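Local coordinates for putative uncharacterized protein (Mycobacterium avium, PDB 2Z6V) that is probably a sulfotransferase, expected to transfer a sulfuryl group from a PAPS-type donor to an acceptor that has not been identified, at residues Ile122-Arg132 with Met347-Glu356. Sequence-based numbering, arbitrary orientation.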
ATOM      1  N   ILE A 122       1.564 -10.371   9.970  1.00 33.91           N
ATOM      2  CA  ILE A 122       2.277  -9.473  10.864  1.00 33.15           C
ATOM      3  C   ILE A 122       1.574  -8.139  11.046  1.00 32.53           C
ATOM      4  O   ILE A 122       1.568  -7.605  12.154  1.00 33.55           O
ATOM      5  CB  ILE A 122       3.721  -9.190  10.407  1.00 34.83           C
ATOM      6  CG1 ILE A 122       4.468  -8.496  11.550  1.00 33.54           C
ATOM      7  CG2 ILE A 122       3.725  -8.305   9.153  1.00 34.11           C
ATOM      8  CD1 ILE A 122       5.798  -7.946  11.161  1.00 39.38           C
ATOM      9  N   SER A 123       0.995  -7.597   9.976  1.00 30.19           N
ATOM     10  CA  SER A 123       0.295  -6.321  10.086  1.00 31.33           C
ATOM     11  C   SER A 123      -0.774  -6.417  11.152  1.00 31.65           C
ATOM     12  O   SER A 123      -0.900  -5.522  11.976  1.00 31.84           O
ATOM     13  CB  SER A 123      -0.367  -5.912   8.759  1.00 32.40           C
ATOM     14  OG  SER A 123       0.569  -5.380   7.844  1.00 30.43           O
ATOM     15  N   TYR A 124      -1.540  -7.507  11.136  1.00 33.89           N
ATOM     16  CA  TYR A 124      -2.609  -7.712  12.115  1.00 35.79           C
ATOM     17  C   TYR A 124      -2.093  -8.008  13.511  1.00 35.44           C
ATOM     18  O   TYR A 124      -2.701  -7.588  14.495  1.00 37.49           O
ATOM     19  CB  TYR A 124      -3.560  -8.841  11.685  1.00 36.74           C
ATOM     20  CG  TYR A 124      -4.495  -8.449  10.562  1.00 39.26           C
ATOM     21  CD1 TYR A 124      -4.068  -8.471   9.234  1.00 40.93           C
ATOM     22  CD2 TYR A 124      -5.788  -7.988  10.833  1.00 38.81           C
ATOM     23  CE1 TYR A 124      -4.895  -8.036   8.205  1.00 42.67           C
ATOM     24  CE2 TYR A 124      -6.627  -7.551   9.812  1.00 40.49           C
ATOM     25  CZ  TYR A 124      -6.171  -7.574   8.501  1.00 43.71           C
ATOM     26  OH  TYR A 124      -6.965  -7.090   7.484  1.00 48.18           O
ATOM     27  N   LEU A 125      -0.984  -8.731  13.611  1.00 33.23           N
ATOM     28  CA  LEU A 125      -0.439  -9.039  14.930  1.00 33.45           C
ATOM     29  C   LEU A 125       0.083  -7.786  15.643  1.00 32.36           C
ATOM     30  O   LEU A 125      -0.103  -7.626  16.850  1.00 30.59           O
ATOM     31  CB  LEU A 125       0.668 -10.091  14.819  1.00 32.77           C
ATOM     32  CG  LEU A 125       0.142 -11.479  14.441  1.00 31.02           C
ATOM     33  CD1 LEU A 125       1.283 -12.484  14.429  1.00 30.66           C
ATOM     34  CD2 LEU A 125      -0.937 -11.894  15.439  1.00 28.71           C
ATOM     35  N   LEU A 126       0.727  -6.897  14.892  1.00 30.81           N
ATOM     36  CA  LEU A 126       1.255  -5.668  15.468  1.00 31.38           C
ATOM     37  C   LEU A 126       0.098  -4.783  15.892  1.00 31.89           C
ATOM     38  O   LEU A 126       0.229  -3.970  16.804  1.00 31.98           O
ATOM     39  CB  LEU A 126       2.116  -4.912  14.449  1.00 30.55           C
ATOM     40  CG  LEU A 126       3.432  -5.554  13.999  1.00 29.66           C
ATOM     41  CD1 LEU A 126       4.027  -4.763  12.845  1.00 27.20           C
ATOM     42  CD2 LEU A 126       4.392  -5.614  15.175  1.00 29.03           C
ATOM     43  N   ASP A 127      -1.038  -4.951  15.224  1.00 32.60           N
ATOM     44  CA  ASP A 127      -2.219  -4.156  15.518  1.00 33.89           C
ATOM     45  C   ASP A 127      -2.883  -4.612  16.812  1.00 35.34           C
ATOM     46  O   ASP A 127      -3.770  -3.933  17.332  1.00 35.56           O
ATOM     47  CB  ASP A 127      -3.205  -4.235  14.349  1.00 34.67           C
ATOM     48  CG  ASP A 127      -4.373  -3.272  14.499  1.00 36.51           C
ATOM     49  OD1 ASP A 127      -4.148  -2.101  14.874  1.00 35.29           O
ATOM     50  OD2 ASP A 127      -5.520  -3.684  14.226  1.00 39.70           O
ATOM     51  N   GLN A 128      -2.441  -5.760  17.328  1.00 36.10           N
ATOM     52  CA  GLN A 128      -2.971  -6.316  18.571  1.00 35.73           C
ATOM     53  C   GLN A 128      -2.366  -5.657  19.809  1.00 36.42           C
ATOM     54  O   GLN A 128      -2.858  -5.844  20.916  1.00 38.64           O
ATOM     55  CB  GLN A 128      -2.708  -7.817  18.632  1.00 35.45           C
ATOM     56  CG  GLN A 128      -3.468  -8.609  17.607  1.00 37.11           C
ATOM     57  CD  GLN A 128      -4.938  -8.276  17.626  1.00 38.93           C
ATOM     58  OE1 GLN A 128      -5.582  -8.323  18.680  1.00 36.09           O
ATOM     59  NE2 GLN A 128      -5.485  -7.925  16.459  1.00 37.18           N
ATOM     60  N   ASP A 129      -1.292  -4.901  19.619  1.00 36.85           N
ATOM     61  CA  ASP A 129      -0.617  -4.206  20.715  1.00 36.77           C
ATOM     62  C   ASP A 129      -1.337  -2.869  20.911  1.00 37.22           C
ATOM     63  O   ASP A 129      -1.284  -1.997  20.042  1.00 38.02           O
ATOM     64  CB  ASP A 129       0.847  -3.964  20.336  1.00 36.85           C
ATOM     65  CG  ASP A 129       1.686  -3.492  21.502  1.00 36.58           C
ATOM     66  OD1 ASP A 129       1.185  -2.678  22.310  1.00 36.46           O
ATOM     67  OD2 ASP A 129       2.854  -3.930  21.598  1.00 34.49           O
ATOM     68  N   PRO A 130      -2.021  -2.688  22.050  1.00 36.68           N
ATOM     69  CA  PRO A 130      -2.743  -1.430  22.289  1.00 35.38           C
ATOM     70  C   PRO A 130      -1.910  -0.149  22.328  1.00 34.63           C
ATOM     71  O   PRO A 130      -2.461   0.946  22.268  1.00 34.16           O
ATOM     72  CB  PRO A 130      -3.484  -1.695  23.605  1.00 35.17           C
ATOM     73  CG  PRO A 130      -2.624  -2.716  24.291  1.00 36.19           C
ATOM     74  CD  PRO A 130      -2.206  -3.631  23.168  1.00 36.18           C
ATOM     75  N   ALA A 131      -0.589  -0.278  22.416  1.00 34.25           N
ATOM     76  CA  ALA A 131       0.288   0.898  22.456  1.00 34.19           C
ATOM     77  C   ALA A 131       0.741   1.285  21.049  1.00 34.40           C
ATOM     78  O   ALA A 131       1.373   2.327  20.835  1.00 32.11           O
ATOM     79  CB  ALA A 131       1.499   0.612  23.322  1.00 30.88           C
ATOM     80  N   ARG A 132       0.410   0.429  20.091  1.00 34.57           N
ATOM     81  CA  ARG A 132       0.789   0.657  18.710  1.00 35.41           C
ATOM     82  C   ARG A 132      -0.410   1.099  17.858  1.00 33.42           C
ATOM     83  O   ARG A 132      -1.521   0.597  18.030  1.00 31.57           O
ATOM     84  CB  ARG A 132       1.399  -0.626  18.159  1.00 36.57           C
ATOM     85  CG  ARG A 132       2.446  -0.403  17.111  1.00 42.15           C
ATOM     86  CD  ARG A 132       3.152  -1.702  16.799  1.00 47.23           C
ATOM     87  NE  ARG A 132       4.153  -2.056  17.800  1.00 48.30           N
ATOM     88  CZ  ARG A 132       5.214  -1.306  18.073  1.00 50.11           C
ATOM     89  NH1 ARG A 132       5.400  -0.161  17.429  1.00 51.53           N
ATOM     90  NH2 ARG A 132       6.106  -1.714  18.960  1.00 50.94           N
ATOM     91  N   MET A 347       7.454 -12.558  16.037  1.00 35.66           N
ATOM     92  CA  MET A 347       7.029 -11.398  16.806  1.00 35.40           C
ATOM     93  C   MET A 347       7.953 -11.100  17.981  1.00 36.78           C
ATOM     94  O   MET A 347       8.383  -9.959  18.169  1.00 36.70           O
ATOM     95  CB  MET A 347       5.591 -11.584  17.302  1.00 35.36           C
ATOM     96  CG  MET A 347       4.559 -11.819  16.187  1.00 37.38           C
ATOM     97  SD  MET A 347       4.606 -10.598  14.822  1.00 38.05           S
ATOM     98  CE  MET A 347       4.143  -9.088  15.673  1.00 36.10           C
ATOM     99  N   ARG A 348       8.266 -12.121  18.771  1.00 37.61           N
ATOM    100  CA  ARG A 348       9.141 -11.934  19.918  1.00 37.19           C
ATOM    101  C   ARG A 348      10.482 -11.377  19.474  1.00 37.28           C
ATOM    102  O   ARG A 348      11.039 -10.491  20.122  1.00 38.09           O
ATOM    103  CB  ARG A 348       9.350 -13.257  20.661  1.00 37.84           C
ATOM    104  CG  ARG A 348       8.057 -13.877  21.134  1.00 38.11           C
ATOM    105  CD  ARG A 348       8.248 -14.950  22.197  1.00 37.08           C
ATOM    106  NE  ARG A 348       6.997 -15.680  22.362  1.00 36.95           N
ATOM    107  CZ  ARG A 348       6.639 -16.710  21.603  1.00 37.45           C
ATOM    108  NH1 ARG A 348       7.453 -17.139  20.642  1.00 37.46           N
ATOM    109  NH2 ARG A 348       5.448 -17.277  21.767  1.00 38.06           N
ATOM    110  N   ARG A 349      10.995 -11.896  18.363  1.00 36.12           N
ATOM    111  CA  ARG A 349      12.272 -11.438  17.842  1.00 36.75           C
ATOM    112  C   ARG A 349      12.176 -10.021  17.297  1.00 37.78           C
ATOM    113  O   ARG A 349      13.146  -9.264  17.351  1.00 39.01           O
ATOM    114  CB  ARG A 349      12.775 -12.396  16.764  1.00 35.43           C
ATOM    115  CG  ARG A 349      13.331 -13.686  17.341  1.00 34.97           C
ATOM    116  CD  ARG A 349      13.193 -14.825  16.358  1.00 36.43           C
ATOM    117  NE  ARG A 349      13.898 -14.532  15.122  1.00 38.07           N
ATOM    118  CZ  ARG A 349      13.478 -14.911  13.925  1.00 38.84           C
ATOM    119  NH1 ARG A 349      12.351 -15.597  13.812  1.00 38.25           N
ATOM    120  NH2 ARG A 349      14.188 -14.602  12.848  1.00 41.60           N
ATOM    121  N   ILE A 350      11.013  -9.663  16.765  1.00 38.28           N
ATOM    122  CA  ILE A 350      10.814  -8.316  16.250  1.00 36.49           C
ATOM    123  C   ILE A 350      10.841  -7.385  17.449  1.00 36.60           C
ATOM    124  O   ILE A 350      11.506  -6.352  17.425  1.00 35.66           O
ATOM    125  CB  ILE A 350       9.456  -8.165  15.532  1.00 36.46           C
ATOM    126  CG1 ILE A 350       9.568  -8.701  14.103  1.00 35.92           C
ATOM    127  CG2 ILE A 350       9.009  -6.695  15.533  1.00 34.99           C
ATOM    128  CD1 ILE A 350       8.242  -8.765  13.370  1.00 33.71           C
ATOM    129  N   TYR A 351      10.120  -7.757  18.502  1.00 36.42           N
ATOM    130  CA  TYR A 351      10.085  -6.932  19.696  1.00 38.89           C
ATOM    131  C   TYR A 351      11.467  -6.801  20.346  1.00 42.11           C
ATOM    132  O   TYR A 351      11.831  -5.718  20.816  1.00 42.35           O
ATOM    133  CB  TYR A 351       9.062  -7.475  20.695  1.00 35.35           C
ATOM    134  CG  TYR A 351       7.657  -6.949  20.472  1.00 34.53           C
ATOM    135  CD1 TYR A 351       6.936  -7.279  19.322  1.00 33.67           C
ATOM    136  CD2 TYR A 351       7.047  -6.113  21.412  1.00 34.06           C
ATOM    137  CE1 TYR A 351       5.647  -6.793  19.111  1.00 30.22           C
ATOM    138  CE2 TYR A 351       5.756  -5.620  21.210  1.00 32.81           C
ATOM    139  CZ  TYR A 351       5.063  -5.964  20.057  1.00 32.83           C
ATOM    140  OH  TYR A 351       3.793  -5.467  19.846  1.00 32.18           O
ATOM    141  N   GLU A 352      12.238  -7.888  20.368  1.00 43.81           N
ATOM    142  CA  GLU A 352      13.581  -7.838  20.948  1.00 45.75           C
ATOM    143  C   GLU A 352      14.410  -6.857  20.131  1.00 43.95           C
ATOM    144  O   GLU A 352      15.063  -5.966  20.672  1.00 44.28           O
ATOM    145  CB  GLU A 352      14.263  -9.204  20.894  1.00 49.48           C
ATOM    146  CG  GLU A 352      13.582 -10.288  21.699  1.00 57.20           C
ATOM    147  CD  GLU A 352      14.224 -11.647  21.475  1.00 62.61           C
ATOM    148  OE1 GLU A 352      13.703 -12.650  22.023  1.00 64.16           O
ATOM    149  OE2 GLU A 352      15.248 -11.706  20.747  1.00 64.06           O
ATOM    150  N   TRP A 353      14.370  -7.045  18.818  1.00 41.81           N
ATOM    151  CA  TRP A 353      15.090  -6.206  17.878  1.00 40.50           C
ATOM    152  C   TRP A 353      14.691  -4.742  18.006  1.00 40.17           C
ATOM    153  O   TRP A 353      15.542  -3.865  17.986  1.00 41.24           O
ATOM    154  CB  TRP A 353      14.823  -6.706  16.463  1.00 40.86           C
ATOM    155  CG  TRP A 353      15.317  -5.803  15.396  1.00 40.96           C
ATOM    156  CD1 TRP A 353      16.598  -5.674  14.957  1.00 40.19           C
ATOM    157  CD2 TRP A 353      14.527  -4.903  14.615  1.00 41.14           C
ATOM    158  NE1 TRP A 353      16.658  -4.749  13.945  1.00 41.09           N
ATOM    159  CE2 TRP A 353      15.400  -4.258  13.715  1.00 40.55           C
ATOM    160  CE3 TRP A 353      13.161  -4.581  14.588  1.00 40.05           C
ATOM    161  CZ2 TRP A 353      14.957  -3.307  12.793  1.00 41.41           C
ATOM    162  CZ3 TRP A 353      12.717  -3.637  13.673  1.00 40.78           C
ATOM    163  CH2 TRP A 353      13.614  -3.010  12.786  1.00 41.41           C
ATOM    164  N   ALA A 354      13.397  -4.472  18.137  1.00 41.54           N
ATOM    165  CA  ALA A 354      12.925  -3.099  18.282  1.00 42.89           C
ATOM    166  C   ALA A 354      13.113  -2.667  19.725  1.00 44.02           C
ATOM    167  O   ALA A 354      12.780  -1.548  20.102  1.00 43.71           O
ATOM    168  CB  ALA A 354      11.454  -3.002  17.901  1.00 41.48           C
ATOM    169  N   ASP A 355      13.655  -3.579  20.522  1.00 46.35           N
ATOM    170  CA  ASP A 355      13.892  -3.363  21.940  1.00 48.06           C
ATOM    171  C   ASP A 355      12.665  -2.796  22.627  1.00 48.82           C
ATOM    172  O   ASP A 355      12.699  -1.712  23.209  1.00 49.33           O
ATOM    173  CB  ASP A 355      15.084  -2.436  22.169  1.00 50.14           C
ATOM    174  CG  ASP A 355      15.638  -2.546  23.584  1.00 52.31           C
ATOM    175  OD1 ASP A 355      15.968  -3.676  24.007  1.00 53.30           O
ATOM    176  OD2 ASP A 355      15.743  -1.511  24.274  1.00 54.03           O
ATOM    177  N   GLU A 356      11.574  -3.545  22.546  1.00 49.66           N
ATOM    178  CA  GLU A 356      10.322  -3.155  23.170  1.00 50.97           C
ATOM    179  C   GLU A 356       9.730  -4.389  23.840  1.00 50.06           C
ATOM    180  O   GLU A 356       9.830  -5.506  23.316  1.00 49.96           O
ATOM    181  CB  GLU A 356       9.350  -2.596  22.125  1.00 52.48           C
ATOM    182  CG  GLU A 356       9.771  -1.249  21.555  1.00 56.51           C
ATOM    183  CD  GLU A 356       8.782  -0.696  20.538  1.00 59.14           C
ATOM    184  OE1 GLU A 356       8.607  -1.325  19.473  1.00 61.26           O
ATOM    185  OE2 GLU A 356       8.180   0.369  20.801  1.00 60.14           O
TER
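Met-347 meets Ile-122, Leu-125 and Leu-126 through the end of its side chain, whose bends at chi2 and chi3 turn sulfur and methyl toward the other helix. Its CE lies 3.5 Å from Leu-126 CD2 and 3.7 Å from Leu-125 CB, while SD sits 3.9 Å from Ile-122 CG1. One turn further along, Ile-350 adds a methyl-to-methyl contact, CD1 to Ile-122 CD1 at 3.4 Å. These apolar side chains fill the gap between the helical parts 122-126 and 347-353, whose axes come no closer than 12.0 Å. Met-366 on helix 360-371 also touches Met-347, and Ile-269 and Met-334 on neighbouring sheet strands touch Ile-122.

Polar contacts join the turns leading from helix 120-126 into strand 132-134 to the last turn of helix 343-353 and the residues just after it. Tyr-351 OH donates to Asp-129 OD2 at 2.5 Å, and OD2 accepts with its anti lone pair. This oxygen lies at the ring edge in its plane, and carboxylate and ring planes are only 6° apart. Asp-129 holds CG anti to its own nitrogen (chi1 -169°), and its OD1 accepts from Ala-131 N at 3.0 Å, an Asx turn that helps fix the carboxylate.

A salt bridge closes the contact beyond a Schellman motif at Asp-355: Arg-132 NH2 reaches Glu-356 OE1 at 2.6 Å. The approach is from above the carboxylate plane, 45° out of it. Arg-267 makes a longer, weak ion pair with the same OE1.

Helix 120-126 follows strand 109-113, central in the parallel sheet, through a loop that, as in other sulfotransferases, probably binds the donor phosphate; helix 343-353 packs beside it. The buried Asp-129 carboxylate receives the phenol, and the partly exposed Glu-356 pairs with Arg-132, which probably offsets part of the cost of placing charge here.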